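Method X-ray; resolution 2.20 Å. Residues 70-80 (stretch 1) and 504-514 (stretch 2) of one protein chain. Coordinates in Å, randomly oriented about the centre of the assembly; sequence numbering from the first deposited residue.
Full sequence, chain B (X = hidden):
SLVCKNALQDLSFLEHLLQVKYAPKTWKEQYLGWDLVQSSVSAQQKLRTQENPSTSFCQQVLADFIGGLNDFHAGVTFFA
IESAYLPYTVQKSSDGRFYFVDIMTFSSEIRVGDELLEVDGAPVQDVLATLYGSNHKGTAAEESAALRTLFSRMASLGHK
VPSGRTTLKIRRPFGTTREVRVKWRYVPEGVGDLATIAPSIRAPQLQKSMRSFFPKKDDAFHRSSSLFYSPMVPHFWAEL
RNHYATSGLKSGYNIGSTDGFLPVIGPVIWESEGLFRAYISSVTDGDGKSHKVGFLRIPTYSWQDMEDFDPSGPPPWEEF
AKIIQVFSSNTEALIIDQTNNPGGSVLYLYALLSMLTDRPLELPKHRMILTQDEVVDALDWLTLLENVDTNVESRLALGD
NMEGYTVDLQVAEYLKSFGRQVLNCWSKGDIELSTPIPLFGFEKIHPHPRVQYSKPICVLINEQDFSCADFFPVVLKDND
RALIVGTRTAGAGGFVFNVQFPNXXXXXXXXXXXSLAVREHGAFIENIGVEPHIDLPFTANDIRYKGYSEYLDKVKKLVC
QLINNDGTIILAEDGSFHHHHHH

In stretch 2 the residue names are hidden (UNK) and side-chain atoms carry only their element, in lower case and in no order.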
ATOM      1  N   ASN B  70       4.277 -24.868  -2.549  1.00 25.45           N
ATOM      2  CA  ASN B  70       3.556 -25.335  -3.736  1.00 28.98           C
ATOM      3  C   ASN B  70       2.219 -24.570  -3.820  1.00 28.51           C
ATOM      4  O   ASN B  70       1.152 -25.165  -3.914  1.00 28.11           O
ATOM      5  CB  ASN B  70       3.325 -26.851  -3.634  1.00 28.56           C
ATOM      6  CG  ASN B  70       3.006 -27.499  -4.979  1.00 33.34           C
ATOM      7  OD1 ASN B  70       3.236 -28.698  -5.176  1.00 32.14           O
ATOM      8  ND2 ASN B  70       2.468 -26.715  -5.902  1.00 31.09           N
ATOM      9  N   ASP B  71       2.308 -23.241  -3.764  1.00 28.26           N
ATOM     10  CA  ASP B  71       1.144 -22.349  -3.801  1.00 28.58           C
ATOM     11  C   ASP B  71       1.375 -21.331  -4.917  1.00 28.49           C
ATOM     12  O   ASP B  71       2.247 -20.470  -4.795  1.00 29.84           O
ATOM     13  CB  ASP B  71       1.024 -21.613  -2.458  1.00 28.26           C
ATOM     14  CG  ASP B  71      -0.240 -20.759  -2.350  1.00 29.26           C
ATOM     15  OD1 ASP B  71      -0.713 -20.229  -3.376  1.00 28.59           O
ATOM     16  OD2 ASP B  71      -0.746 -20.600  -1.215  1.00 29.11           O
ATOM     17  N   PHE B  72       0.608 -21.410  -6.001  1.00 27.66           N
ATOM     18  CA  PHE B  72       0.824 -20.458  -7.089  1.00 29.37           C
ATOM     19  C   PHE B  72       0.670 -19.015  -6.632  1.00 29.82           C
ATOM     20  O   PHE B  72       1.196 -18.107  -7.268  1.00 30.49           O
ATOM     21  CB  PHE B  72      -0.101 -20.739  -8.274  1.00 26.52           C
ATOM     22  CG  PHE B  72       0.112 -22.088  -8.891  1.00 24.85           C
ATOM     23  CD1 PHE B  72      -0.777 -23.127  -8.642  1.00 26.29           C
ATOM     24  CD2 PHE B  72       1.218 -22.331  -9.693  1.00 26.91           C
ATOM     25  CE1 PHE B  72      -0.566 -24.401  -9.186  1.00 27.81           C
ATOM     26  CE2 PHE B  72       1.437 -23.596 -10.242  1.00 26.66           C
ATOM     27  CZ  PHE B  72       0.542 -24.630  -9.986  1.00 26.30           C
ATOM     28  N   HIS B  73      -0.042 -18.810  -5.527  1.00 29.80           N
ATOM     29  CA  HIS B  73      -0.239 -17.477  -4.965  1.00 32.95           C
ATOM     30  C   HIS B  73       0.941 -17.052  -4.068  1.00 34.99           C
ATOM     31  O   HIS B  73       1.262 -15.867  -3.980  1.00 37.76           O
ATOM     32  CB  HIS B  73      -1.518 -17.429  -4.114  1.00 34.91           C
ATOM     33  CG  HIS B  73      -2.770 -17.125  -4.879  1.00 33.83           C
ATOM     34  ND1 HIS B  73      -2.798 -16.268  -5.961  1.00 34.56           N
ATOM     35  CD2 HIS B  73      -4.061 -17.470  -4.644  1.00 34.00           C
ATOM     36  CE1 HIS B  73      -4.047 -16.096  -6.354  1.00 34.50           C
ATOM     37  NE2 HIS B  73      -4.835 -16.814  -5.570  1.00 35.39           N
ATOM     38  N   ALA B  74       1.573 -18.007  -3.389  1.00 32.92           N
ATOM     39  CA  ALA B  74       2.679 -17.686  -2.480  1.00 31.82           C
ATOM     40  C   ALA B  74       4.045 -17.545  -3.153  1.00 30.95           C
ATOM     41  O   ALA B  74       4.517 -18.461  -3.826  1.00 29.95           O
ATOM     42  CB  ALA B  74       2.749 -18.727  -1.357  1.00 29.43           C
ATOM     43  N   GLY B  75       4.687 -16.394  -2.957  1.00 31.38           N
ATOM     44  CA  GLY B  75       5.988 -16.169  -3.569  1.00 32.41           C
ATOM     45  C   GLY B  75       6.684 -14.889  -3.132  1.00 32.53           C
ATOM     46  O   GLY B  75       6.052 -13.966  -2.625  1.00 33.10           O
ATOM     47  N   VAL B  76       7.996 -14.831  -3.334  1.00 32.46           N
ATOM     48  CA  VAL B  76       8.775 -13.659  -2.959  1.00 31.82           C
ATOM     49  C   VAL B  76       9.402 -13.001  -4.179  1.00 32.16           C
ATOM     50  O   VAL B  76       9.933 -13.684  -5.050  1.00 33.85           O
ATOM     51  CB  VAL B  76       9.936 -14.032  -2.005  1.00 34.75           C
ATOM     52  CG1 VAL B  76      10.586 -12.764  -1.454  1.00 33.86           C
ATOM     53  CG2 VAL B  76       9.439 -14.924  -0.884  1.00 33.48           C
ATOM     54  N   THR B  77       9.335 -11.676  -4.245  1.00 31.06           N
ATOM     55  CA  THR B  77       9.959 -10.940  -5.339  1.00 30.97           C
ATOM     56  C   THR B  77      11.046 -10.107  -4.669  1.00 31.70           C
ATOM     57  O   THR B  77      10.920  -9.750  -3.495  1.00 30.65           O
ATOM     58  CB  THR B  77       8.972 -10.001  -6.061  1.00 31.35           C
ATOM     59  OG1 THR B  77       8.530  -8.981  -5.163  1.00 35.79           O
ATOM     60  CG2 THR B  77       7.769 -10.783  -6.565  1.00 32.41           C
ATOM     61  N   PHE B  78      12.108  -9.789  -5.401  1.00 30.83           N
ATOM     62  CA  PHE B  78      13.206  -9.029  -4.811  1.00 30.95           C
ATOM     63  C   PHE B  78      13.572  -7.776  -5.581  1.00 30.60           C
ATOM     64  O   PHE B  78      13.283  -7.669  -6.775  1.00 29.70           O
ATOM     65  CB  PHE B  78      14.448  -9.926  -4.694  1.00 28.05           C
ATOM     66  CG  PHE B  78      14.177 -11.252  -4.039  1.00 29.15           C
ATOM     67  CD1 PHE B  78      13.706 -12.326  -4.786  1.00 26.84           C
ATOM     68  CD2 PHE B  78      14.372 -11.420  -2.668  1.00 28.21           C
ATOM     69  CE1 PHE B  78      13.432 -13.558  -4.180  1.00 28.61           C
ATOM     70  CE2 PHE B  78      14.100 -12.648  -2.051  1.00 26.62           C
ATOM     71  CZ  PHE B  78      13.631 -13.715  -2.810  1.00 27.79           C
ATOM     72  N   PHE B  79      14.208  -6.828  -4.891  1.00 31.50           N
ATOM     73  CA  PHE B  79      14.654  -5.596  -5.539  1.00 33.28           C
ATOM     74  C   PHE B  79      15.941  -5.966  -6.273  1.00 32.97           C
ATOM     75  O   PHE B  79      17.034  -5.705  -5.779  1.00 35.33           O
ATOM     76  CB  PHE B  79      14.959  -4.491  -4.509  1.00 31.48           C
ATOM     77  CG  PHE B  79      13.742  -3.912  -3.836  1.00 30.17           C
ATOM     78  CD1 PHE B  79      13.472  -4.183  -2.495  1.00 30.33           C
ATOM     79  CD2 PHE B  79      12.876  -3.073  -4.539  1.00 31.34           C
ATOM     80  CE1 PHE B  79      12.358  -3.625  -1.862  1.00 28.27           C
ATOM     81  CE2 PHE B  79      11.759  -2.510  -3.921  1.00 28.44           C
ATOM     82  CZ  PHE B  79      11.500  -2.786  -2.579  1.00 30.03           C
ATOM     83  N   ALA B  80      15.797  -6.585  -7.440  1.00 34.09           N
ATOM     84  CA  ALA B  80      16.932  -7.023  -8.257  1.00 34.91           C
ATOM     85  C   ALA B  80      16.502  -7.026  -9.713  1.00 35.46           C
ATOM     86  O   ALA B  80      15.364  -7.378 -10.013  1.00 38.66           O
ATOM     87  CB  ALA B  80      17.358  -8.424  -7.838  1.00 33.58           C
ATOM     88  N   UNK B 504      17.331  -5.734   4.588  1.00 34.85           N
ATOM     89  CA  UNK B 504      18.619  -5.668   3.901  1.00 37.66           C
ATOM     90  C   UNK B 504      18.829  -6.878   2.991  1.00 37.34           C
ATOM     91  O   UNK B 504      19.915  -7.067   2.443  1.00 36.98           O
ATOM     92  n   UNK B 504      20.581  -2.037   5.999  1.00 53.34           N
ATOM     93  c   UNK B 504      19.761  -5.614   4.926  1.00 42.03           C
ATOM     94  n   UNK B 504      21.243  -0.871   7.870  1.00 51.89           N
ATOM     95  c   UNK B 504      21.207  -1.999   7.173  1.00 53.46           C
ATOM     96  c   UNK B 504      19.792  -4.384   5.822  1.00 45.49           C
ATOM     97  n   UNK B 504      21.803  -3.084   7.650  1.00 55.15           N
ATOM     98  c   UNK B 504      20.486  -3.223   5.142  1.00 49.85           C
ATOM     99  N   UNK B 505      17.796  -7.701   2.839  1.00 36.45           N
ATOM    100  CA  UNK B 505      17.896  -8.881   1.987  1.00 34.90           C
ATOM    101  C   UNK B 505      17.350  -8.597   0.591  1.00 32.98           C
ATOM    102  O   UNK B 505      17.349  -9.470  -0.277  1.00 32.10           O
ATOM    103  o   UNK B 505      17.508 -10.268   3.953  1.00 36.04           O
ATOM    104  c   UNK B 505      17.443 -11.358   1.815  1.00 34.10           C
ATOM    105  c   UNK B 505      17.124 -10.084   2.586  1.00 35.33           C
ATOM    106  N   UNK B 506      16.878  -7.373   0.374  1.00 31.53           N
ATOM    107  CA  UNK B 506      16.350  -7.021  -0.930  1.00 29.07           C
ATOM    108  C   UNK B 506      14.977  -7.576  -1.261  1.00 29.58           C
ATOM    109  O   UNK B 506      14.602  -7.661  -2.433  1.00 32.19           O
ATOM    110  N   UNK B 507      14.225  -7.961  -0.239  1.00 29.62           N
ATOM    111  CA  UNK B 507      12.886  -8.497  -0.444  1.00 30.38           C
ATOM    112  C   UNK B 507      11.929  -7.356  -0.779  1.00 30.34           C
ATOM    113  O   UNK B 507      11.856  -6.370  -0.052  1.00 30.89           O
ATOM    114  c   UNK B 507      10.993  -9.750   0.580  1.00 30.32           C
ATOM    115  c   UNK B 507      12.392  -9.214   0.810  1.00 29.88           C
ATOM    116  c   UNK B 507      12.960 -11.118   2.405  1.00 31.42           C
ATOM    117  c   UNK B 507      13.360 -10.344   1.169  1.00 31.16           C
ATOM    118  N   UNK B 508      11.202  -7.484  -1.883  1.00 31.20           N
ATOM    119  CA  UNK B 508      10.276  -6.434  -2.302  1.00 32.68           C
ATOM    120  C   UNK B 508       8.866  -6.728  -1.816  1.00 33.61           C
ATOM    121  O   UNK B 508       8.197  -5.868  -1.241  1.00 33.53           O
ATOM    122  n   UNK B 508       9.023  -3.583  -7.878  1.00 42.31           N
ATOM    123  c   UNK B 508      10.293  -6.298  -3.826  1.00 32.82           C
ATOM    124  c   UNK B 508       8.880  -3.776  -6.408  1.00 41.19           C
ATOM    125  c   UNK B 508       9.459  -5.139  -4.368  1.00 35.27           C
ATOM    126  c   UNK B 508       9.614  -5.005  -5.884  1.00 36.71           C
ATOM    127  N   UNK B 509       8.419  -7.954  -2.049  1.00 34.09           N
ATOM    128  CA  UNK B 509       7.090  -8.365  -1.632  1.00 35.11           C
ATOM    129  C   UNK B 509       7.043  -9.871  -1.439  1.00 35.17           C
ATOM    130  O   UNK B 509       7.771 -10.620  -2.088  1.00 35.40           O
ATOM    131  o   UNK B 509       6.064  -6.676  -3.092  1.00 40.40           O
ATOM    132  c   UNK B 509       6.005  -8.052  -2.705  1.00 36.74           C
ATOM    133  c   UNK B 509       4.624  -8.347  -2.153  1.00 36.99           C
ATOM    134  N   UNK B 510       6.191 -10.306  -0.528  1.00 33.19           N
ATOM    135  CA  UNK B 510       5.978 -11.717  -0.329  1.00 32.29           C
ATOM    136  C   UNK B 510       4.471 -11.826  -0.380  1.00 31.10           C
ATOM    137  O   UNK B 510       3.782 -11.264   0.468  1.00 31.62           O
ATOM    138  c   UNK B 510       6.474 -12.198   1.028  1.00 34.23           C
ATOM    139  s   UNK B 510       6.065 -13.937   1.271  1.00 36.15           S
ATOM    140  N   UNK B 511       3.951 -12.502  -1.397  1.00 28.61           N
ATOM    141  CA  UNK B 511       2.512 -12.668  -1.503  1.00 27.64           C
ATOM    142  C   UNK B 511       2.185 -13.974  -0.800  1.00 27.63           C
ATOM    143  O   UNK B 511       2.942 -14.943  -0.895  1.00 25.60           O
ATOM    144  o   UNK B 511       2.750 -13.744  -3.670  1.00 32.03           O
ATOM    145  c   UNK B 511       2.077 -12.715  -2.971  1.00 26.71           C
ATOM    146  N   UNK B 512       1.074 -13.982  -0.068  1.00 28.13           N
ATOM    147  CA  UNK B 512       0.632 -15.155   0.675  1.00 27.13           C
ATOM    148  C   UNK B 512      -0.862 -15.360   0.453  1.00 27.87           C
ATOM    149  O   UNK B 512      -1.526 -14.524  -0.159  1.00 27.45           O
ATOM    150  c   UNK B 512       2.427 -14.916   2.515  1.00 30.57           C
ATOM    151  c   UNK B 512       3.071 -16.282   2.244  1.00 30.79           C
ATOM    152  c   UNK B 512       0.931 -14.972   2.168  1.00 27.06           C
ATOM    153  c   UNK B 512       2.614 -14.505   3.970  1.00 31.82           C
ATOM    154  N   UNK B 513      -1.382 -16.471   0.968  1.00 27.23           N
ATOM    155  CA  UNK B 513      -2.790 -16.832   0.809  1.00 26.95           C
ATOM    156  C   UNK B 513      -3.530 -16.754   2.134  1.00 27.58           C
ATOM    157  O   UNK B 513      -3.148 -17.412   3.105  1.00 27.31           O
ATOM    158  c   UNK B 513      -2.884 -18.248   0.229  1.00 25.49           C
ATOM    159  c   UNK B 513      -4.336 -18.626  -0.104  1.00 22.50           C
ATOM    160  o   UNK B 513      -2.091 -18.295  -0.961  1.00 25.62           O
ATOM    161  N   UNK B 514      -4.595 -15.954   2.164  1.00 26.77           N
ATOM    162  CA  UNK B 514      -5.354 -15.764   3.387  1.00 25.67           C
ATOM    163  C   UNK B 514      -6.618 -16.574   3.584  1.00 27.06           C
ATOM    164  O   UNK B 514      -7.353 -16.341   4.550  1.00 26.62           O
TER

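Position 504 carries three carbons, a nitrogen, then a carbon bearing two more nitrogens, a guanidinium that touches nothing on stretch 1: Arg504. At 505 one carbon holds one oxygen and one carbon, a beta-branched hydroxyl that stays clear of stretch 1, which makes it Thr505.

Position 506 has no side-chain atoms and a positive phi of 75°, which by itself favours glycine; its backbone O accepts a hydrogen bond from Phe79 N at 2.6 Å. This is Gly506.

Four carbons at 507 are forked at the first, with one arm two carbons long. CB points away from stretch 1, yet the short arm's carbon lies 3.7 Å from Val76 CG1, and the first carbon of the long arm 4.0 Å from Phe78 CE2: Ile507.

At 508, four carbons in a row end in nitrogen, with every chi near 180°. CB sits over the face of the Phe79 ring, 3.8 Å from the centroid and 7° off the normal, so the aliphatic stem packs on the aromatic while the end of the chain leads away: Lys508.

Position 509 again shows one carbon carrying an oxygen and a carbon. CB is 3.6 Å from Thr77 OG1, both side chains lying on the same face of the sheet: Thr509.

One carbon then a sulfur at 510, the sulfur 4.1 Å from Val76 CG2 on the other face, gives Cys510. One carbon then one oxygen at 511, the oxygen donating to His73 O at 2.6 Å, gives Ser511.

Position 512 has four carbons forked at the second; CB points away, but one terminal carbon returns toward Ala74 CB: Leu512. At 513 one carbon carries an oxygen and a carbon. The oxygen donates to Asp71 OD2 at 2.7 Å, while Asp71 OD1 accepts from His73 N at 2.7 Å, so one carboxylate serves both the turn and the strand: Thr513. Position 514 has no side-chain atoms and makes no contact: Gly514.

The contact is an antiparallel ladder with a bulge. Gly75 and Ser511 exchange backbone hydrogen bonds, Gly75 N to Ser511 O at 3.1 Å and Ser511 N to Gly75 O at 2.8 Å. Thr77 N then donates to Thr509 O at 2.9 Å, but Thr77 O takes Lys508 N at 2.8 Å and only a weak bond from Thr509 N at 3.4 Å. That shared acceptor marks the one-residue shift, after which Phe78 pairs with Ile507. The design rule is economical: backbone sets the register, small polar side chains fasten one end, and lysine on phenylalanine covers the other.

Stretch 2 504-514: RTGIKTCSLTG
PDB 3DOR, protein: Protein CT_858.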